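Local coordinates for 33-36 kDa outer membrane protein (Acinetobacter baumannii, PDB 6GIE), which forms a beta-barrel channel in the outer membrane and, as a putative porin, probably lets small solutes cross it, at residues N247-Q259 / A265-A277. Residues are numbered along the deposited sequence; the frame is centred on the assembly and turned at random.
Sequences NSGYDHVWGGHTQ and AVAVGADFVKANA. With C8E ((hydroxyethyloxy)tri(ethyloxy)octane), chain D; C8E ((hydroxyethyloxy)tri(ethyloxy)octane), chain C.
Trp254 lies against Lys274 on the face of an antiparallel beta hairpin that carries two bound detergents. Lys274 CB sits over one face of the indole, 3.9 Å from the centroid of the Trp254 six-membered ring, a CH-pi contact. The indole reaches it because chi1 of 62° sets CG between backbone N and carbonyl carbon. At the ring's edge Asn276 ND2 lies 3.8 Å from Trp254 CZ3, the amide plane nearly perpendicular to the indole. Trp254 NE1 gives a weak but straight hydrogen bond to an ether oxygen of one detergent, and a second detergent lies along Thr258 and Ala270.

Between the strands the packing is tight: reciprocal backbone bonds join Trp254 with Lys274, Gly256 with Phe272 and Thr258 with Ala270. On the other face Val253 CG1 meets Val273 CG1 at 3.6 Å, and His257 CD2, at its ring edge, makes a C-H contact of 3.0 Å with Asp271 OD1. One water links Asp271 OD1 and Thr258 O, 2.7 Å from each.

The exposed loop at Gly249 is poorly ordered; beyond it, in a classic bulge, Asn276 O takes a 2.7 Å bond from Asp251 N and a weak one from His252 N. Detergent on the Trp254 face and the water-linked Asp271 on the other are consistent with a wall between membrane and barrel interior.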
ATOM      1  N   ASN A 247       4.170  19.637   6.696  1.00 82.54           N
ATOM      2  CA  ASN A 247       3.881  20.689   7.676  1.00 93.02           C
ATOM      3  C   ASN A 247       3.696  20.242   9.135  1.00 89.35           C
ATOM      4  O   ASN A 247       3.368  21.062   9.995  1.00 89.28           O
ATOM      5  CB  ASN A 247       2.738  21.600   7.193  1.00102.79           C
ATOM      6  CG  ASN A 247       3.106  22.372   5.932  1.00104.16           C
ATOM      7  OD1 ASN A 247       4.155  23.022   5.882  1.00 97.54           O
ATOM      8  ND2 ASN A 247       2.249  22.301   4.904  1.00 79.57           N
ATOM      9  N   SER A 248       3.927  18.966   9.431  1.00 82.30           N
ATOM     10  CA  SER A 248       4.432  18.623  10.756  1.00 87.90           C
ATOM     11  C   SER A 248       5.875  19.145  10.781  1.00 83.07           C
ATOM     12  O   SER A 248       6.391  19.643   9.767  1.00 88.87           O
ATOM     13  CB  SER A 248       4.372  17.116  11.031  1.00 84.60           C
ATOM     14  OG  SER A 248       4.892  16.359   9.953  1.00 80.99           O
ATOM     15  N   GLY A 249       6.528  19.063  11.929  1.00 85.85           N
ATOM     16  CA  GLY A 249       7.922  19.498  12.033  1.00 85.50           C
ATOM     17  C   GLY A 249       8.885  18.530  11.359  1.00 83.21           C
ATOM     18  O   GLY A 249      10.027  18.901  11.087  1.00 82.37           O
ATOM     19  N   TYR A 250       8.414  17.304  11.080  1.00 72.47           N
ATOM     20  CA  TYR A 250       9.268  16.192  10.643  1.00 64.07           C
ATOM     21  C   TYR A 250       9.817  16.327   9.220  1.00 58.44           C
ATOM     22  O   TYR A 250       9.077  16.638   8.281  1.00 51.84           O
ATOM     23  CB  TYR A 250       8.497  14.869  10.707  1.00 67.01           C
ATOM     24  CG  TYR A 250       7.995  14.468  12.069  1.00 72.80           C
ATOM     25  CD1 TYR A 250       8.885  14.155  13.100  1.00 74.71           C
ATOM     26  CD2 TYR A 250       6.625  14.363  12.321  1.00 78.16           C
ATOM     27  CE1 TYR A 250       8.424  13.782  14.356  1.00 78.81           C
ATOM     28  CE2 TYR A 250       6.155  13.982  13.566  1.00 83.45           C
ATOM     29  CZ  TYR A 250       7.054  13.692  14.581  1.00 84.63           C
ATOM     30  OH  TYR A 250       6.575  13.314  15.816  1.00 85.04           O
ATOM     31  N   ASP A 251      11.097  15.991   9.070  1.00 58.55           N
ATOM     32  CA  ASP A 251      11.797  16.025   7.787  1.00 56.64           C
ATOM     33  C   ASP A 251      11.888  14.636   7.098  1.00 49.38           C
ATOM     34  O   ASP A 251      11.435  14.460   5.982  1.00 46.82           O
ATOM     35  CB  ASP A 251      13.192  16.619   7.988  1.00 71.01           C
ATOM     36  CG  ASP A 251      13.454  17.808   7.093  1.00 89.44           C
ATOM     37  OD1 ASP A 251      12.748  18.840   7.254  1.00 82.54           O
ATOM     38  OD2 ASP A 251      14.354  17.701   6.220  1.00107.24           O
ATOM     39  N   HIS A 252      12.465  13.639   7.744  1.00 51.65           N
ATOM     40  CA  HIS A 252      12.718  12.354   7.065  1.00 48.11           C
ATOM     41  C   HIS A 252      12.095  11.166   7.804  1.00 44.55           C
ATOM     42  O   HIS A 252      12.030  11.173   9.040  1.00 49.39           O
ATOM     43  CB  HIS A 252      14.225  12.174   6.889  1.00 50.09           C
ATOM     44  CG  HIS A 252      14.857  13.310   6.157  1.00 56.48           C
ATOM     45  ND1 HIS A 252      15.750  14.177   6.748  1.00 62.00           N
ATOM     46  CD2 HIS A 252      14.660  13.771   4.897  1.00 56.23           C
ATOM     47  CE1 HIS A 252      16.096  15.110   5.879  1.00 64.10           C
ATOM     48  NE2 HIS A 252      15.451  14.888   4.747  1.00 62.95           N
ATOM     49  N   VAL A 253      11.614  10.187   7.034  1.00 35.35           N
ATOM     50  CA  VAL A 253      11.056   8.940   7.550  1.00 35.22           C
ATOM     51  C   VAL A 253      11.696   7.726   6.892  1.00 35.12           C
ATOM     52  O   VAL A 253      11.793   7.684   5.683  1.00 39.59           O
ATOM     53  CB  VAL A 253       9.569   8.842   7.267  1.00 37.22           C
ATOM     54  CG1 VAL A 253       9.029   7.497   7.709  1.00 34.94           C
ATOM     55  CG2 VAL A 253       8.847   9.980   7.979  1.00 46.35           C
ATOM     56  N   TRP A 254      12.119   6.747   7.689  1.00 31.76           N
ATOM     57  CA  TRP A 254      12.609   5.495   7.163  1.00 30.32           C
ATOM     58  C   TRP A 254      12.062   4.298   7.973  1.00 29.31           C
ATOM     59  O   TRP A 254      11.723   4.426   9.163  1.00 27.35           O
ATOM     60  CB  TRP A 254      14.132   5.525   7.063  1.00 33.76           C
ATOM     61  CG  TRP A 254      14.839   5.693   8.296  1.00 38.96           C
ATOM     62  CD1 TRP A 254      15.477   4.711   8.970  1.00 47.60           C
ATOM     63  CD2 TRP A 254      15.047   6.910   9.054  1.00 44.34           C
ATOM     64  NE1 TRP A 254      16.049   5.210  10.125  1.00 51.49           N
ATOM     65  CE2 TRP A 254      15.803   6.560  10.198  1.00 53.90           C
ATOM     66  CE3 TRP A 254      14.648   8.244   8.896  1.00 48.61           C
ATOM     67  CZ2 TRP A 254      16.182   7.511  11.180  1.00 50.25           C
ATOM     68  CZ3 TRP A 254      15.000   9.180   9.873  1.00 50.86           C
ATOM     69  CH2 TRP A 254      15.776   8.813  10.993  1.00 54.70           C
ATOM     70  N   GLY A 255      11.899   3.172   7.295  1.00 21.93           N
ATOM     71  CA  GLY A 255      11.354   2.019   7.901  1.00 22.33           C
ATOM     72  C   GLY A 255      11.834   0.691   7.363  1.00 21.90           C
ATOM     73  O   GLY A 255      12.349   0.595   6.255  1.00 19.34           O
ATOM     74  N   GLY A 256      11.660  -0.342   8.184  1.00 18.43           N
ATOM     75  CA  GLY A 256      11.796  -1.682   7.710  1.00 17.73           C
ATOM     76  C   GLY A 256      10.541  -2.417   7.990  1.00 17.84           C
ATOM     77  O   GLY A 256       9.846  -2.094   8.919  1.00 19.38           O
ATOM     78  N   HIS A 257      10.281  -3.431   7.196  1.00 18.19           N
ATOM     79  CA  HIS A 257       8.998  -4.092   7.170  1.00 18.93           C
ATOM     80  C   HIS A 257       9.214  -5.546   6.856  1.00 16.98           C
ATOM     81  O   HIS A 257      10.009  -5.870   5.998  1.00 18.17           O
ATOM     82  CB  HIS A 257       8.119  -3.517   6.048  1.00 20.00           C
ATOM     83  CG  HIS A 257       8.014  -2.044   6.118  1.00 27.49           C
ATOM     84  ND1 HIS A 257       8.848  -1.221   5.398  1.00 24.78           N
ATOM     85  CD2 HIS A 257       7.312  -1.241   6.959  1.00 26.86           C
ATOM     86  CE1 HIS A 257       8.588   0.036   5.722  1.00 25.84           C
ATOM     87  NE2 HIS A 257       7.668   0.051   6.673  1.00 23.77           N
ATOM     88  N   THR A 258       8.384  -6.385   7.425  1.00 14.42           N
ATOM     89  CA  THR A 258       8.518  -7.786   7.246  1.00 15.21           C
ATOM     90  C   THR A 258       7.127  -8.330   7.072  1.00 15.67           C
ATOM     91  O   THR A 258       6.181  -7.812   7.720  1.00 14.54           O
ATOM     92  CB  THR A 258       9.178  -8.316   8.536  1.00 17.70           C
ATOM     93  OG1 THR A 258      10.203  -9.264   8.259  1.00 32.91           O
ATOM     94  CG2 THR A 258       8.264  -8.792   9.467  1.00 17.52           C
ATOM     95  N   GLN A 259       6.986  -9.362   6.228  1.00 13.42           N
ATOM     96  CA  GLN A 259       5.752 -10.034   6.167  1.00 14.38           C
ATOM     97  C   GLN A 259       5.879 -11.495   5.794  1.00 14.59           C
ATOM     98  O   GLN A 259       6.712 -11.853   4.936  1.00 15.12           O
ATOM     99  CB  GLN A 259       4.771  -9.283   5.223  1.00 15.41           C
ATOM    100  CG  GLN A 259       3.406  -9.967   5.081  1.00 16.95           C
ATOM    101  CD  GLN A 259       2.411  -9.212   4.217  1.00 22.47           C
ATOM    102  OE1 GLN A 259       1.230  -9.104   4.573  1.00 30.55           O
ATOM    103  NE2 GLN A 259       2.862  -8.719   3.060  1.00 23.65           N
ATOM    104  N   ALA A 265      -3.714 -18.178   3.131  1.00 20.67           N
ATOM    105  CA  ALA A 265      -4.848 -17.505   3.784  1.00 23.12           C
ATOM    106  C   ALA A 265      -4.476 -16.545   4.923  1.00 21.64           C
ATOM    107  O   ALA A 265      -5.249 -15.649   5.283  1.00 22.11           O
ATOM    108  CB  ALA A 265      -5.801 -18.553   4.350  1.00 27.48           C
ATOM    109  N   VAL A 266      -3.340 -16.776   5.538  1.00 22.28           N
ATOM    110  CA  VAL A 266      -2.997 -16.019   6.695  1.00 21.94           C
ATOM    111  C   VAL A 266      -1.586 -15.483   6.637  1.00 20.62           C
ATOM    112  O   VAL A 266      -0.633 -16.247   6.528  1.00 23.43           O
ATOM    113  CB  VAL A 266      -3.165 -16.888   7.944  1.00 26.53           C
ATOM    114  CG1 VAL A 266      -2.955 -16.031   9.177  1.00 30.86           C
ATOM    115  CG2 VAL A 266      -4.568 -17.480   7.976  1.00 34.08           C
ATOM    116  N   ALA A 267      -1.459 -14.178   6.789  1.00 17.30           N
ATOM    117  CA  ALA A 267      -0.151 -13.528   6.852  1.00 18.48           C
ATOM    118  C   ALA A 267      -0.017 -12.669   8.123  1.00 17.26           C
ATOM    119  O   ALA A 267      -0.982 -12.139   8.622  1.00 16.50           O
ATOM    120  CB  ALA A 267       0.103 -12.695   5.574  1.00 17.99           C
ATOM    121  N   VAL A 268       1.176 -12.588   8.684  1.00 16.78           N
ATOM    122  CA  VAL A 268       1.437 -11.632   9.741  1.00 15.35           C
ATOM    123  C   VAL A 268       2.674 -10.869   9.392  1.00 14.70           C
ATOM    124  O   VAL A 268       3.487 -11.301   8.531  1.00 13.40           O
ATOM    125  CB  VAL A 268       1.652 -12.345  11.047  1.00 16.89           C
ATOM    126  CG1 VAL A 268       0.347 -13.048  11.454  1.00 17.12           C
ATOM    127  CG2 VAL A 268       2.789 -13.361  10.928  1.00 17.44           C
ATOM    128  N   GLY A 269       2.829  -9.733  10.076  1.00 14.59           N
ATOM    129  CA  GLY A 269       3.866  -8.820   9.762  1.00 12.97           C
ATOM    130  C   GLY A 269       4.201  -7.817  10.807  1.00 13.38           C
ATOM    131  O   GLY A 269       3.487  -7.626  11.787  1.00 13.29           O
ATOM    132  N   ALA A 270       5.313  -7.126  10.530  1.00 13.33           N
ATOM    133  CA  ALA A 270       5.892  -6.223  11.470  1.00 14.34           C
ATOM    134  C   ALA A 270       6.463  -5.015  10.793  1.00 14.19           C
ATOM    135  O   ALA A 270       7.000  -5.121   9.681  1.00 13.58           O
ATOM    136  CB  ALA A 270       6.986  -6.975  12.303  1.00 14.86           C
ATOM    137  N   ASP A 271       6.432  -3.879  11.484  1.00 16.21           N
ATOM    138  CA  ASP A 271       6.945  -2.623  10.882  1.00 18.06           C
ATOM    139  C   ASP A 271       7.684  -1.829  11.941  1.00 18.06           C
ATOM    140  O   ASP A 271       7.232  -1.719  13.109  1.00 17.72           O
ATOM    141  CB  ASP A 271       5.791  -1.738  10.337  1.00 20.43           C
ATOM    142  CG  ASP A 271       4.830  -2.492   9.439  1.00 26.96           C
ATOM    143  OD1 ASP A 271       5.250  -2.908   8.319  1.00 31.50           O
ATOM    144  OD2 ASP A 271       3.655  -2.706   9.871  1.00 32.56           O
ATOM    145  N   PHE A 272       8.822  -1.273  11.557  1.00 17.88           N
ATOM    146  CA  PHE A 272       9.561  -0.423  12.443  1.00 19.56           C
ATOM    147  C   PHE A 272       9.871   0.832  11.654  1.00 21.48           C
ATOM    148  O   PHE A 272      10.512   0.748  10.598  1.00 24.03           O
ATOM    149  CB  PHE A 272      10.849  -1.111  12.913  1.00 20.12           C
ATOM    150  CG  PHE A 272      11.772  -0.193  13.665  1.00 22.16           C
ATOM    151  CD1 PHE A 272      11.278   0.664  14.638  1.00 24.14           C
ATOM    152  CD2 PHE A 272      13.116  -0.230  13.476  1.00 25.52           C
ATOM    153  CE1 PHE A 272      12.096   1.518  15.357  1.00 26.34           C
ATOM    154  CE2 PHE A 272      13.969   0.609  14.227  1.00 27.78           C
ATOM    155  CZ  PHE A 272      13.446   1.505  15.145  1.00 27.22           C
ATOM    156  N   VAL A 273       9.502   1.995  12.192  1.00 23.38           N
ATOM    157  CA  VAL A 273       9.528   3.259  11.419  1.00 23.69           C
ATOM    158  C   VAL A 273      10.071   4.359  12.271  1.00 25.93           C
ATOM    159  O   VAL A 273       9.632   4.554  13.400  1.00 28.29           O
ATOM    160  CB  VAL A 273       8.145   3.620  10.869  1.00 26.03           C
ATOM    161  CG1 VAL A 273       8.152   4.932  10.076  1.00 27.10           C
ATOM    162  CG2 VAL A 273       7.667   2.526   9.912  1.00 26.07           C
ATOM    163  N   LYS A 274      11.094   5.028  11.792  1.00 25.20           N
ATOM    164  CA  LYS A 274      11.677   6.098  12.540  1.00 28.81           C
ATOM    165  C   LYS A 274      11.409   7.369  11.808  1.00 31.97           C
ATOM    166  O   LYS A 274      11.351   7.348  10.578  1.00 32.09           O
ATOM    167  CB  LYS A 274      13.186   5.946  12.582  1.00 31.07           C
ATOM    168  CG  LYS A 274      13.661   4.774  13.399  1.00 33.47           C
ATOM    169  CD  LYS A 274      15.158   4.781  13.704  1.00 33.78           C
ATOM    170  CE  LYS A 274      15.534   5.833  14.725  1.00 36.76           C
ATOM    171  NZ  LYS A 274      16.922   5.719  15.230  1.00 38.11           N
ATOM    172  N   ALA A 275      11.286   8.490  12.528  1.00 34.30           N
ATOM    173  CA  ALA A 275      11.187   9.798  11.852  1.00 36.11           C
ATOM    174  C   ALA A 275      11.956  10.819  12.618  1.00 40.90           C
ATOM    175  O   ALA A 275      12.037  10.737  13.831  1.00 43.53           O
ATOM    176  CB  ALA A 275       9.741  10.248  11.688  1.00 34.83           C
ATOM    177  N   ASN A 276      12.528  11.789  11.917  1.00 45.48           N
ATOM    178  CA  ASN A 276      13.229  12.873  12.595  1.00 48.69           C
ATOM    179  C   ASN A 276      12.950  14.289  12.027  1.00 51.30           C
ATOM    180  O   ASN A 276      12.232  14.456  10.994  1.00 48.03           O
ATOM    181  CB  ASN A 276      14.705  12.498  12.726  1.00 51.43           C
ATOM    182  CG  ASN A 276      15.546  12.877  11.534  1.00 57.29           C
ATOM    183  OD1 ASN A 276      16.754  13.068  11.679  1.00 64.27           O
ATOM    184  ND2 ASN A 276      14.942  12.982  10.365  1.00 53.35           N
ATOM    185  N   ALA A 277      13.460  15.288  12.759  1.00 63.29           N
ATOM    186  CA  ALA A 277      13.481  16.725  12.365  1.00 62.87           C
ATOM    187  C   ALA A 277      14.782  17.400  12.786  1.00 67.29           C
ATOM    188  O   ALA A 277      15.839  17.198  12.178  1.00 75.74           O
ATOM    189  CB  ALA A 277      12.306  17.469  12.976  1.00 65.96           C
TER
HETATM  190  O12 C8E D 303      19.238   5.714  12.454  1.00 50.62           O
HETATM  191  C13 C8E D 303      19.298   4.383  12.968  1.00 58.15           C
HETATM  192  C14 C8E D 303      18.696   3.412  11.962  1.00 53.42           C
HETATM  193  O15 C8E D 303      17.350   3.121  12.339  1.00 61.38           O
HETATM  194  C16 C8E D 303      16.851   1.846  11.923  1.00 58.01           C
HETATM  195  C17 C8E D 303      15.939   2.081  10.732  1.00 63.92           C
HETATM  196  O18 C8E D 303      15.385   0.868  10.232  1.00 55.20           O
HETATM  197  C19 C8E D 303      14.692   1.054   9.010  1.00 40.05           C
HETATM  198  C20 C8E D 303      15.628   1.073   7.813  1.00 48.54           C
HETATM  199  O21 C8E D 303      15.754  -0.259   7.299  1.00 51.68           O
HETATM  200  C6  C8E C 302       9.544 -13.074   9.387  1.00 19.29           C
HETATM  201  C7  C8E C 302       8.870 -11.859   9.953  1.00 16.75           C
HETATM  202  C8  C8E C 302       7.364 -11.927   9.819  1.00 15.04           C
HETATM  203  O9  C8E C 302       6.746 -11.820  11.121  1.00 23.92           O
HETATM  204  C10 C8E C 302       6.766 -10.542  11.746  1.00 21.55           C
HETATM  205  C11 C8E C 302       6.183 -10.578  13.153  1.00 30.27           C
HETATM  206  O12 C8E C 302       7.126 -10.551  14.243  1.00 27.88           O
HETATM  207  C13 C8E C 302       8.394 -10.004  14.013  1.00 27.32           C
HETATM  208  C14 C8E C 302       9.001  -9.342  15.230  1.00 24.31           C
HETATM  209  O15 C8E C 302       9.750  -8.306  14.599  1.00 22.86           O
HETATM  210  C16 C8E C 302      10.355  -7.327  15.388  1.00 31.39           C
HETATM  211  C17 C8E C 302      10.338  -6.048  14.571  1.00 28.08           C
HETATM  212  O18 C8E C 302      10.452  -6.297  13.175  1.00 26.32           O
HETATM  213  C19 C8E C 302      10.242  -5.081  12.443  1.00 28.68           C
HETATM  214  C20 C8E C 302      10.367  -5.339  10.943  1.00 33.14           C
HETATM  215  O21 C8E C 302      11.678  -4.989  10.476  1.00 30.44           O
HETATM  216  O   HOH W   1       5.055  -5.443   7.326  1.00 25.31           O